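Side-chain contacts in 3-dehydroquinate dehydratase (Zymomonas mobilis subsp. mobilis, PDB 6SMF), which probably catalyses the trans-dehydration of 3-dehydroquinate to 3-dehydroshikimate through an enolate intermediate, the third step of the route to chorismate, as a homododecamer: residues 15-18 / 19-22; 30-34 / 35-39; 61-64 / 65-68; 108-111 / 112-115. All coordinates share one frame; numbering follows the deposited sequence.

Interaction 1 (15-18 / 19-22); sequences GPNL and NLLG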
loop_
_atom_site.group_PDB
_atom_site.type_symbol
_atom_site.label_atom_id
_atom_site.label_comp_id
_atom_site.label_asym_id
_atom_site.label_seq_id
_atom_site.Cartn_x
_atom_site.Cartn_y
_atom_site.Cartn_z
ATOM N N GLY A 15 2.434 -29.973 -9.008
ATOM C CA GLY A 15 1.443 -29.570 -8.015
ATOM C C GLY A 15 0.040 -29.650 -8.569
ATOM O O GLY A 15 -0.235 -30.338 -9.552
ATOM N N PRO A 16 -0.884 -28.922 -7.923
ATOM C CA PRO A 16 -2.309 -29.144 -8.107
ATOM C C PRO A 16 -2.750 -28.748 -9.514
ATOM O O PRO A 16 -2.190 -27.834 -10.074
ATOM C CB PRO A 16 -2.979 -28.278 -7.035
ATOM C CG PRO A 16 -1.928 -27.218 -6.694
ATOM C CD PRO A 16 -0.589 -27.876 -6.927
ATOM N N ASN A 17 -3.734 -29.489 -10.019
ATOM C CA ASN A 17 -4.497 -29.188 -11.244
ATOM C C ASN A 17 -3.696 -29.533 -12.516
ATOM O O ASN A 17 -4.295 -29.615 -13.618
ATOM C CB ASN A 17 -4.989 -27.754 -11.149
ATOM C CG ASN A 17 -5.869 -27.553 -9.939
ATOM O OD1 ASN A 17 -6.909 -28.216 -9.821
ATOM N ND2 ASN A 17 -5.481 -26.619 -9.081
ATOM N N LEU A 18 -2.397 -29.771 -12.423
ATOM C CA LEU A 18 -1.614 -30.136 -13.624
ATOM C C LEU A 18 -2.045 -31.516 -14.134
ATOM O O LEU A 18 -1.887 -31.779 -15.335
ATOM C CB LEU A 18 -0.139 -30.108 -13.247
ATOM C CG LEU A 18 0.429 -28.716 -13.066
ATOM C CD1 LEU A 18 1.774 -28.761 -12.386
ATOM C CD2 LEU A 18 0.560 -28.047 -14.393
ATOM N N ASN A 19 -2.580 -32.352 -13.241
ATOM C CA ASN A 19 -3.202 -33.652 -13.608
ATOM C C ASN A 19 -4.356 -33.453 -14.601
ATOM O O ASN A 19 -4.698 -34.466 -15.242
ATOM C CB ASN A 19 -3.630 -34.434 -12.361
ATOM C CG ASN A 19 -4.583 -33.699 -11.449
ATOM O OD1 ASN A 19 -4.328 -32.542 -11.104
ATOM N ND2 ASN A 19 -5.699 -34.334 -11.100
ATOM N N LEU A 20 -4.893 -32.234 -14.775
ATOM C CA LEU A 20 -6.075 -31.959 -15.668
ATOM C C LEU A 20 -5.642 -31.518 -17.070
ATOM O O LEU A 20 -6.519 -31.340 -17.938
ATOM C CB LEU A 20 -6.965 -30.853 -15.093
ATOM C CG LEU A 20 -7.532 -31.094 -13.703
ATOM C CD1 LEU A 20 -8.490 -29.979 -13.349
ATOM C CD2 LEU A 20 -8.239 -32.418 -13.616
ATOM N N LEU A 21 -4.343 -31.327 -17.259
ATOM C CA LEU A 21 -3.742 -30.903 -18.540
ATOM C C LEU A 21 -4.314 -31.754 -19.670
ATOM O O LEU A 21 -4.332 -32.971 -19.528
ATOM C CB LEU A 21 -2.228 -31.066 -18.415
ATOM C CG LEU A 21 -1.322 -30.145 -19.226
ATOM C CD1 LEU A 21 -1.686 -28.666 -19.098
ATOM C CD2 LEU A 21 0.117 -30.380 -18.787
ATOM N N GLY A 22 -4.758 -31.087 -20.731
ATOM C CA GLY A 22 -5.315 -31.704 -21.927
ATOM C C GLY A 22 -6.702 -32.239 -21.736
ATOM O O GLY A 22 -7.304 -32.409 -22.774
#

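Interaction 2 (30-34 / 35-39); sequences GHQTL and EDIAN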
loop_
_atom_site.group_PDB
_atom_site.type_symbol
_atom_site.label_atom_id
_atom_site.label_comp_id
_atom_site.label_asym_id
_atom_site.label_seq_id
_atom_site.Cartn_x
_atom_site.Cartn_y
_atom_site.Cartn_z
ATOM N N GLY A 30 -5.521 -27.201 -25.505
ATOM C CA GLY A 30 -4.283 -27.793 -26.073
ATOM C C GLY A 30 -3.980 -29.251 -25.688
ATOM O O GLY A 30 -3.135 -29.467 -24.806
ATOM N N HIS A 31 -4.622 -30.199 -26.376
ATOM C CA HIS A 31 -4.382 -31.668 -26.611
ATOM C C HIS A 31 -3.454 -32.405 -25.630
ATOM O O HIS A 31 -3.830 -33.502 -25.171
ATOM C CB HIS A 31 -3.963 -31.997 -28.085
ATOM C CG HIS A 31 -5.065 -31.738 -29.069
ATOM N ND1 HIS A 31 -6.173 -32.559 -29.152
ATOM C CD2 HIS A 31 -5.308 -30.680 -29.881
ATOM C CE1 HIS A 31 -7.040 -32.040 -30.004
ATOM N NE2 HIS A 31 -6.531 -30.877 -30.465
ATOM N N GLN A 32 -2.252 -31.901 -25.389
ATOM C CA GLN A 32 -1.202 -32.645 -24.646
ATOM C C GLN A 32 -1.561 -32.786 -23.160
ATOM O O GLN A 32 -1.998 -31.778 -22.560
ATOM C CB GLN A 32 0.102 -31.886 -24.812
ATOM C CG GLN A 32 1.297 -32.609 -24.233
ATOM C CD GLN A 32 2.547 -31.856 -24.595
ATOM O OE1 GLN A 32 2.691 -30.690 -24.215
ATOM N NE2 GLN A 32 3.470 -32.531 -25.273
ATOM N N THR A 33 -1.309 -33.967 -22.575
ATOM C CA THR A 33 -1.673 -34.357 -21.178
ATOM C C THR A 33 -0.431 -34.512 -20.300
ATOM O O THR A 33 0.674 -34.502 -20.850
ATOM C CB THR A 33 -2.424 -35.690 -21.118
ATOM O OG1 THR A 33 -1.451 -36.686 -21.382
ATOM C CG2 THR A 33 -3.555 -35.766 -22.102
ATOM N N LEU A 34 -0.621 -34.677 -18.986
ATOM C CA LEU A 34 0.520 -34.740 -18.028
ATOM C C LEU A 34 1.262 -36.067 -18.252
ATOM O O LEU A 34 2.496 -36.048 -18.118
ATOM C CB LEU A 34 0.054 -34.551 -16.574
ATOM C CG LEU A 34 1.185 -34.454 -15.537
ATOM C CD1 LEU A 34 2.057 -33.221 -15.762
ATOM C CD2 LEU A 34 0.651 -34.422 -14.106
ATOM N N GLU A 35 0.545 -37.143 -18.598
ATOM C CA GLU A 35 1.144 -38.465 -18.957
ATOM C C GLU A 35 2.059 -38.304 -20.190
ATOM O O GLU A 35 3.238 -38.747 -20.145
ATOM C CB GLU A 35 0.089 -39.545 -19.253
ATOM C CG GLU A 35 -0.383 -40.342 -18.044
ATOM C CD GLU A 35 0.610 -41.329 -17.425
ATOM O OE1 GLU A 35 0.712 -42.477 -17.971
ATOM O OE2 GLU A 35 1.277 -40.947 -16.386
ATOM N N ASP A 36 1.543 -37.676 -21.244
ATOM C CA ASP A 36 2.290 -37.411 -22.505
ATOM C C ASP A 36 3.638 -36.772 -22.148
ATOM O O ASP A 36 4.658 -37.158 -22.718
ATOM C CB ASP A 36 1.516 -36.513 -23.478
ATOM C CG ASP A 36 0.324 -37.147 -24.168
ATOM O OD1 ASP A 36 0.272 -38.415 -24.305
ATOM O OD2 ASP A 36 -0.531 -36.354 -24.590
ATOM N N ILE A 37 3.643 -35.837 -21.211
ATOM C CA ILE A 37 4.862 -35.086 -20.800
ATOM C C ILE A 37 5.796 -36.031 -20.027
ATOM O O ILE A 37 7.027 -35.989 -20.293
ATOM C CB ILE A 37 4.451 -33.820 -20.021
ATOM C CG1 ILE A 37 3.916 -32.773 -20.996
ATOM C CG2 ILE A 37 5.589 -33.275 -19.182
ATOM C CD1 ILE A 37 3.377 -31.530 -20.342
ATOM N N ALA A 38 5.230 -36.841 -19.120
ATOM C CA ALA A 38 5.928 -37.916 -18.377
ATOM C C ALA A 38 6.611 -38.863 -19.375
ATOM O O ALA A 38 7.786 -39.249 -19.145
ATOM C CB ALA A 38 4.962 -38.650 -17.476
ATOM N N ASN A 39 5.911 -39.231 -20.448
ATOM C CA ASN A 39 6.438 -40.164 -21.479
ATOM C C ASN A 39 7.595 -39.480 -22.207
ATOM O O ASN A 39 8.670 -40.101 -22.310
ATOM C CB ASN A 39 5.319 -40.670 -22.402
ATOM C CG ASN A 39 4.300 -41.578 -21.653
ATOM O OD1 ASN A 39 4.498 -42.005 -20.480
ATOM N ND2 ASN A 39 3.206 -41.905 -22.335
HETATM O O HOH W 1 -2.341 -37.335 -18.253
#

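Interaction 3 (61-64 / 65-68); sequences GALI and DWLQ. With SO4 (sulfate ion), chain G.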
loop_
_atom_site.group_PDB
_atom_site.type_symbol
_atom_site.label_atom_id
_atom_site.label_comp_id
_atom_site.label_asym_id
_atom_site.label_seq_id
_atom_site.Cartn_x
_atom_site.Cartn_y
_atom_site.Cartn_z
ATOM N N GLY A 61 1.331 -30.322 1.243
ATOM C CA GLY A 61 2.125 -31.198 2.106
ATOM C C GLY A 61 2.860 -32.275 1.316
ATOM O O GLY A 61 4.031 -32.619 1.699
ATOM N N ALA A 62 2.223 -32.852 0.288
ATOM C CA ALA A 62 2.869 -33.892 -0.543
ATOM C C ALA A 62 4.136 -33.328 -1.200
ATOM O O ALA A 62 5.172 -33.984 -1.144
ATOM C CB ALA A 62 1.905 -34.471 -1.533
ATOM N N LEU A 63 4.095 -32.128 -1.757
ATOM C CA LEU A 63 5.279 -31.539 -2.442
ATOM C C LEU A 63 6.426 -31.384 -1.444
ATOM O O LEU A 63 7.595 -31.627 -1.816
ATOM C CB LEU A 63 4.881 -30.218 -3.084
ATOM C CG LEU A 63 3.778 -30.362 -4.125
ATOM C CD1 LEU A 63 3.315 -29.025 -4.616
ATOM C CD2 LEU A 63 4.253 -31.176 -5.290
ATOM N N ILE A 64 6.110 -31.038 -0.203
ATOM C CA ILE A 64 7.155 -30.846 0.841
ATOM C C ILE A 64 7.740 -32.225 1.191
ATOM O O ILE A 64 8.997 -32.364 1.112
ATOM C CB ILE A 64 6.584 -30.089 2.043
ATOM C CG1 ILE A 64 6.172 -28.663 1.637
ATOM C CG2 ILE A 64 7.570 -30.098 3.174
ATOM C CD1 ILE A 64 5.094 -28.050 2.512
ATOM N N ASP A 65 6.880 -33.210 1.503
ATOM C CA ASP A 65 7.318 -34.620 1.772
ATOM C C ASP A 65 8.294 -35.047 0.664
ATOM O O ASP A 65 9.373 -35.522 0.967
ATOM C CB ASP A 65 6.153 -35.622 1.823
ATOM C CG ASP A 65 5.051 -35.397 2.875
ATOM O OD1 ASP A 65 5.346 -34.799 3.973
ATOM O OD2 ASP A 65 3.931 -35.900 2.610
ATOM N N TRP A 66 7.940 -34.798 -0.597
ATOM C CA TRP A 66 8.717 -35.224 -1.796
ATOM C C TRP A 66 10.028 -34.443 -1.873
ATOM O O TRP A 66 11.058 -35.057 -2.112
ATOM C CB TRP A 66 7.887 -35.130 -3.087
ATOM C CG TRP A 66 6.768 -36.119 -3.102
ATOM C CD1 TRP A 66 6.716 -37.299 -2.413
ATOM C CD2 TRP A 66 5.545 -36.048 -3.842
ATOM N NE1 TRP A 66 5.532 -37.938 -2.637
ATOM C CE2 TRP A 66 4.806 -37.213 -3.531
ATOM C CE3 TRP A 66 4.996 -35.127 -4.736
ATOM C CZ2 TRP A 66 3.557 -37.476 -4.085
ATOM C CZ3 TRP A 66 3.766 -35.398 -5.302
ATOM C CH2 TRP A 66 3.057 -36.552 -4.974
ATOM N N LEU A 67 10.016 -33.144 -1.606
ATOM C CA LEU A 67 11.281 -32.384 -1.555
ATOM C C LEU A 67 12.187 -33.022 -0.517
ATOM O O LEU A 67 13.365 -33.221 -0.823
ATOM C CB LEU A 67 10.965 -30.912 -1.258
ATOM C CG LEU A 67 10.377 -30.155 -2.451
ATOM C CD1 LEU A 67 9.702 -28.868 -1.989
ATOM C CD2 LEU A 67 11.472 -29.877 -3.496
ATOM N N GLN A 68 11.648 -33.372 0.649
ATOM C CA GLN A 68 12.468 -33.887 1.777
ATOM C C GLN A 68 12.970 -35.289 1.412
ATOM O O GLN A 68 14.120 -35.640 1.756
ATOM C CB GLN A 68 11.649 -33.894 3.080
ATOM C CG GLN A 68 11.155 -32.518 3.527
ATOM C CD GLN A 68 10.380 -32.552 4.824
ATOM O OE1 GLN A 68 10.039 -33.611 5.317
ATOM N NE2 GLN A 68 10.095 -31.393 5.393
HETATM S S SO4 G . -2.717 -30.856 2.875
HETATM O O1 SO4 G . -2.979 -32.251 3.195
HETATM O O2 SO4 G . -2.875 -30.084 4.098
HETATM O O3 SO4 G . -1.331 -30.730 2.330
HETATM O O4 SO4 G . -3.711 -30.395 1.890
#

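Interaction 4 (108-111 / 112-115); sequences LSNP and HARE. With FLC (citrate anion), chain E.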
loop_
_atom_site.group_PDB
_atom_site.type_symbol
_atom_site.label_atom_id
_atom_site.label_comp_id
_atom_site.label_asym_id
_atom_site.label_seq_id
_atom_site.Cartn_x
_atom_site.Cartn_y
_atom_site.Cartn_z
ATOM N N LEU A 108 4.684 -24.371 -17.399
ATOM C CA LEU A 108 4.222 -24.486 -18.787
ATOM C C LEU A 108 4.004 -23.094 -19.363
ATOM O O LEU A 108 4.483 -22.827 -20.470
ATOM C CB LEU A 108 2.917 -25.279 -18.781
ATOM C CG LEU A 108 2.986 -26.725 -18.287
ATOM C CD1 LEU A 108 1.576 -27.203 -17.945
ATOM C CD2 LEU A 108 3.631 -27.624 -19.347
ATOM N N SER A 109 3.191 -22.280 -18.686
ATOM C CA SER A 109 2.829 -20.920 -19.158
ATOM C C SER A 109 3.862 -19.949 -18.567
ATOM O O SER A 109 4.718 -20.386 -17.749
ATOM C CB SER A 109 1.445 -20.573 -18.746
ATOM O OG SER A 109 1.412 -20.426 -17.339
ATOM N N ASN A 110 3.824 -18.702 -18.994
ATOM C CA ASN A 110 4.643 -17.628 -18.401
ATOM C C ASN A 110 3.775 -16.952 -17.347
ATOM O O ASN A 110 2.862 -16.193 -17.679
ATOM C CB ASN A 110 5.131 -16.669 -19.494
ATOM C CG ASN A 110 5.860 -15.447 -18.965
ATOM O OD1 ASN A 110 6.088 -15.303 -17.757
ATOM N ND2 ASN A 110 6.222 -14.563 -19.888
ATOM N N PRO A 111 4.013 -17.202 -16.050
ATOM C CA PRO A 111 3.134 -16.662 -15.020
ATOM C C PRO A 111 3.161 -15.118 -14.966
ATOM O O PRO A 111 2.194 -14.548 -14.558
ATOM C CB PRO A 111 3.632 -17.282 -13.713
ATOM C CG PRO A 111 4.974 -17.905 -14.017
ATOM C CD PRO A 111 5.100 -18.007 -15.515
ATOM N N HIS A 112 4.249 -14.473 -15.382
ATOM C CA HIS A 112 4.388 -12.998 -15.370
ATOM C C HIS A 112 3.441 -12.433 -16.428
ATOM O O HIS A 112 3.081 -11.236 -16.302
ATOM C CB HIS A 112 5.870 -12.546 -15.556
ATOM C CG HIS A 112 6.690 -12.638 -14.309
ATOM N ND1 HIS A 112 6.951 -11.534 -13.515
ATOM C CD2 HIS A 112 7.247 -13.699 -13.679
ATOM C CE1 HIS A 112 7.638 -11.921 -12.459
ATOM N NE2 HIS A 112 7.825 -13.233 -12.532
ATOM N N ALA A 113 3.010 -13.257 -17.401
ATOM C CA ALA A 113 2.110 -12.801 -18.486
ATOM C C ALA A 113 0.648 -12.926 -18.029
ATOM O O ALA A 113 -0.227 -12.618 -18.794
ATOM C CB ALA A 113 2.372 -13.571 -19.760
ATOM N N ARG A 114 0.412 -13.378 -16.817
ATOM C CA ARG A 114 -0.947 -13.666 -16.327
ATOM C C ARG A 114 -1.329 -12.661 -15.227
ATOM O O ARG A 114 -0.764 -11.525 -15.216
ATOM C CB ARG A 114 -0.945 -15.154 -15.945
ATOM C CG ARG A 114 -0.705 -16.052 -17.162
ATOM C CD ARG A 114 -0.646 -17.520 -16.882
ATOM N NE ARG A 114 -1.954 -18.011 -16.467
ATOM C CZ ARG A 114 -2.197 -19.185 -15.926
ATOM N NH1 ARG A 114 -3.432 -19.460 -15.562
ATOM N NH2 ARG A 114 -1.230 -20.060 -15.745
ATOM N N GLU A 115 -2.307 -13.037 -14.405
ATOM C CA GLU A 115 -2.815 -12.272 -13.234
ATOM C C GLU A 115 -1.610 -11.890 -12.376
ATOM O O GLU A 115 -0.662 -12.760 -12.209
ATOM C CB GLU A 115 -3.807 -13.147 -12.410
ATOM C CG GLU A 115 -4.890 -13.862 -13.246
ATOM C CD GLU A 115 -4.760 -15.376 -13.387
ATOM O OE1 GLU A 115 -5.786 -16.126 -13.060
ATOM O OE2 GLU A 115 -3.638 -15.838 -13.809
HETATM C CAC FLC E . 1.221 -20.980 -12.382
HETATM C CA FLC E . 1.441 -21.566 -13.786
HETATM C CB FLC E . 1.569 -23.101 -13.835
HETATM C CBC FLC E . 1.932 -23.618 -15.227
HETATM C CG FLC E . 0.262 -23.804 -13.430
HETATM C CGC FLC E . -0.721 -24.221 -14.523
HETATM O OA1 FLC E . 0.228 -21.417 -11.710
HETATM O OA2 FLC E . 2.039 -20.110 -11.945
HETATM O OB1 FLC E . 2.432 -24.669 -15.278
HETATM O OB2 FLC E . 1.755 -22.950 -16.135
HETATM O OG1 FLC E . -1.325 -25.341 -14.382
HETATM O OG2 FLC E . -1.012 -23.400 -15.415
HETATM O OHB FLC E . 2.617 -23.412 -12.922
#

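Interaction 1 (15-18 / 19-22)
Leu20 lays its CB against the carbonyl oxygen of Asn17, with Leu20 CB 3.3 Å from Asn17 O, while its own backbone N donates to that same oxygen (Leu20 N to Asn17 O, 2.9 Å). One residue on, Leu21 repeats the pattern: its N binds Leu18 O at 3.2 Å and its CB lies beside that oxygen. Asn19 has its CG tucked between its own N and carbonyl carbon (chi1 57°), a torsion that swings the amide back over the preceding turn, where Asn19 OD1 comes within 3.4 Å of Asn17 CA. The two backbone bonds belong to a short 3-10 turn, entered from a type II beta turn, Gly15 to Leu18, in the loop that follows strand 9-14 of the flavodoxin-like fold. The side chains part company from here. Asn17 turns its amide to a neighbouring subunit, OD1 taking a hydrogen bond from Gln68 and ND2 giving one to Ala91 O, and Asn19 ND2 binds Gln68 OE1 of that subunit. Leu18 and Leu21 serve apolar contacts instead: Leu21, with CG anti to its N (chi1 -151°), packs on Leu108, and the Leu18 side chain is about 3 Å from a bound citrate at the nearest atoms.

Interaction 2 (30-34 / 35-39)
Thr33 and Asp36 form a capping box at the N-terminus of helix 34-48, each side chain binding the other's backbone NH. Asp36 N donates to Thr33 OG1 over 3.2 Å in an almost straight bond (171°). In return Thr33 N reaches Asp36 OD2, also at 3.2 Å, from above the carboxylate plane. The hydroxyl can serve as the cap because OG1 is held between the backbone N and the carbonyl carbon of Thr33 (chi1 73°), facing the first turn. A water accepts from Glu35 N at 2.9 Å and makes a weak bond to Thr33 OG1, so another amide of the first turn is satisfied by solvent. Beyond it the regular helix bonds take over: Ile37 N binds Thr33 O, and Ala38 N binds Leu34 O at 3.0 Å. The carboxylate of Asp36 lies at the helix start, where the helix dipole would probably stabilise its negative charge. On the flank, Ile37 extends CG1 across the Gln32 chain at about a right angle and packs on Leu21, Leu108 and Ala136. Leu34 meets Gln56 of strand 51-56. The extended Gln32 chain runs past the box, its CG 4.0 Å from Asp36 CB and its CD 4.0 Å from Ile37 CG1.

Interaction 3 (61-64 / 65-68)
Ile64 and Gln68 are one turn apart on helix 60-72, which belongs to the flavodoxin-like fold built on the parallel sheet, and their side chains run alongside each other in the same direction, Ile64 CG2 3.6 Å from Gln68 NE2. The glutamine leaves the helix with CG anti to its carbonyl carbon (chi1 -61°), which lays CG against Ile64 O at 3.2 Å, and its chain then runs out extended. The Ile64 side chain also packs on Ala91 and Ile92 of helix 90-98. Asp65 follows the same i to i+4 pattern: its N donates to Gly61 O at 2.9 Å in a practically straight bond (178°). A neighbouring subunit holds the polar ends of both residues, Asn58 binding Gln68 OE1 and Asp65 OD1, and His59 binding Asp65 OD2. At the start of the helix Gly61 N donates at 2.9 Å to O3 of a sulfate, probably from the crystallisation liquor, which likewise binds Gly61 N of two neighbouring subunits and His59 of all three, so three helix starts converge on one anion. Trp66 stretches its indole back along the helix, where Leu63 CD2 approaches Trp66 CE3 obliquely at 4.1 Å. Ala62 is engaged twice by this residue. Its carbonyl oxygen accepts from Trp66 N at 2.9 Å and lies over one face of the indole, displaced from the ring centre and 3.3 Å from Trp66 CG. Its methyl group makes a CH-pi contact with the six-membered ring, Ala62 CB standing 4.2 Å from the centroid and 9° off the ring normal.

Interaction 4 (108-111 / 112-115)
The loop after strand 103-107 carries Leu108 and Ser109, predicted to bind substrate, and here it holds a citrate anion, probably from the crystallisation liquor, in the predicted active-site pocket. Ser109 links the loop's two halves at this site: its OG donates to citrate OB2 at 2.8 Å and accepts from Arg114 NH2 at 3.1 Å. The backbone adds to the grip on the same carboxylate, with Ser109 N reaching OB2 at 3.0 Å and Leu108 N reaching OB1 at 3.1 Å. His87, His107 and Asn81 also hydrogen-bond the citrate. Arg114 bends at chi3 (68°), which brings its guanidinium round to Ser109 OG; the same NH2 makes a weak bond to citrate OG2, both oxygens lying at the edge of the group. Its charge is also near Glu115, though Arg114 NE and Glu115 OE2 form only a long ion pair, and OE2 is bound more firmly by Arg118. Between Ser109 and Arg114 the chain makes a short 3-10 turn, in which Ala113 N binds Asn110 O and Arg114 N binds Pro111 O. A neighbouring subunit meets this turn, Asn110 ND2 donating to its Gly124 O and Ala127 O and His112 NE2 hydrogen-bonding NE2 of its own His112. The other end of the Asn110 amide stays within the chain: OD1 accepts from His112 N, two residues on, in an Asx turn, 3.1 Å long, with the donor 46° out of the amide carbonyl plane.

In the fold
The four contacts come in series along the chain, each closing before the next opens, all round one parallel five-stranded sheet. Interactions 1 and 4 occupy the loops after strands 9-14 and 103-107, with centres about 16 Å apart, and interaction 2 starts helix 34-48, its centre about 10 Å from that of interaction 1. Leu21, Ile37 and Leu108 bring these three together in an apolar cluster beside the citrate-filled pocket. Interaction 3 lies on helix 60-72, its centre about 24 Å from that of interaction 4, and meets interaction 1 through Leu63 and Gly15. Interactions 1 and 3 also meet across a subunit interface of the dodecamer.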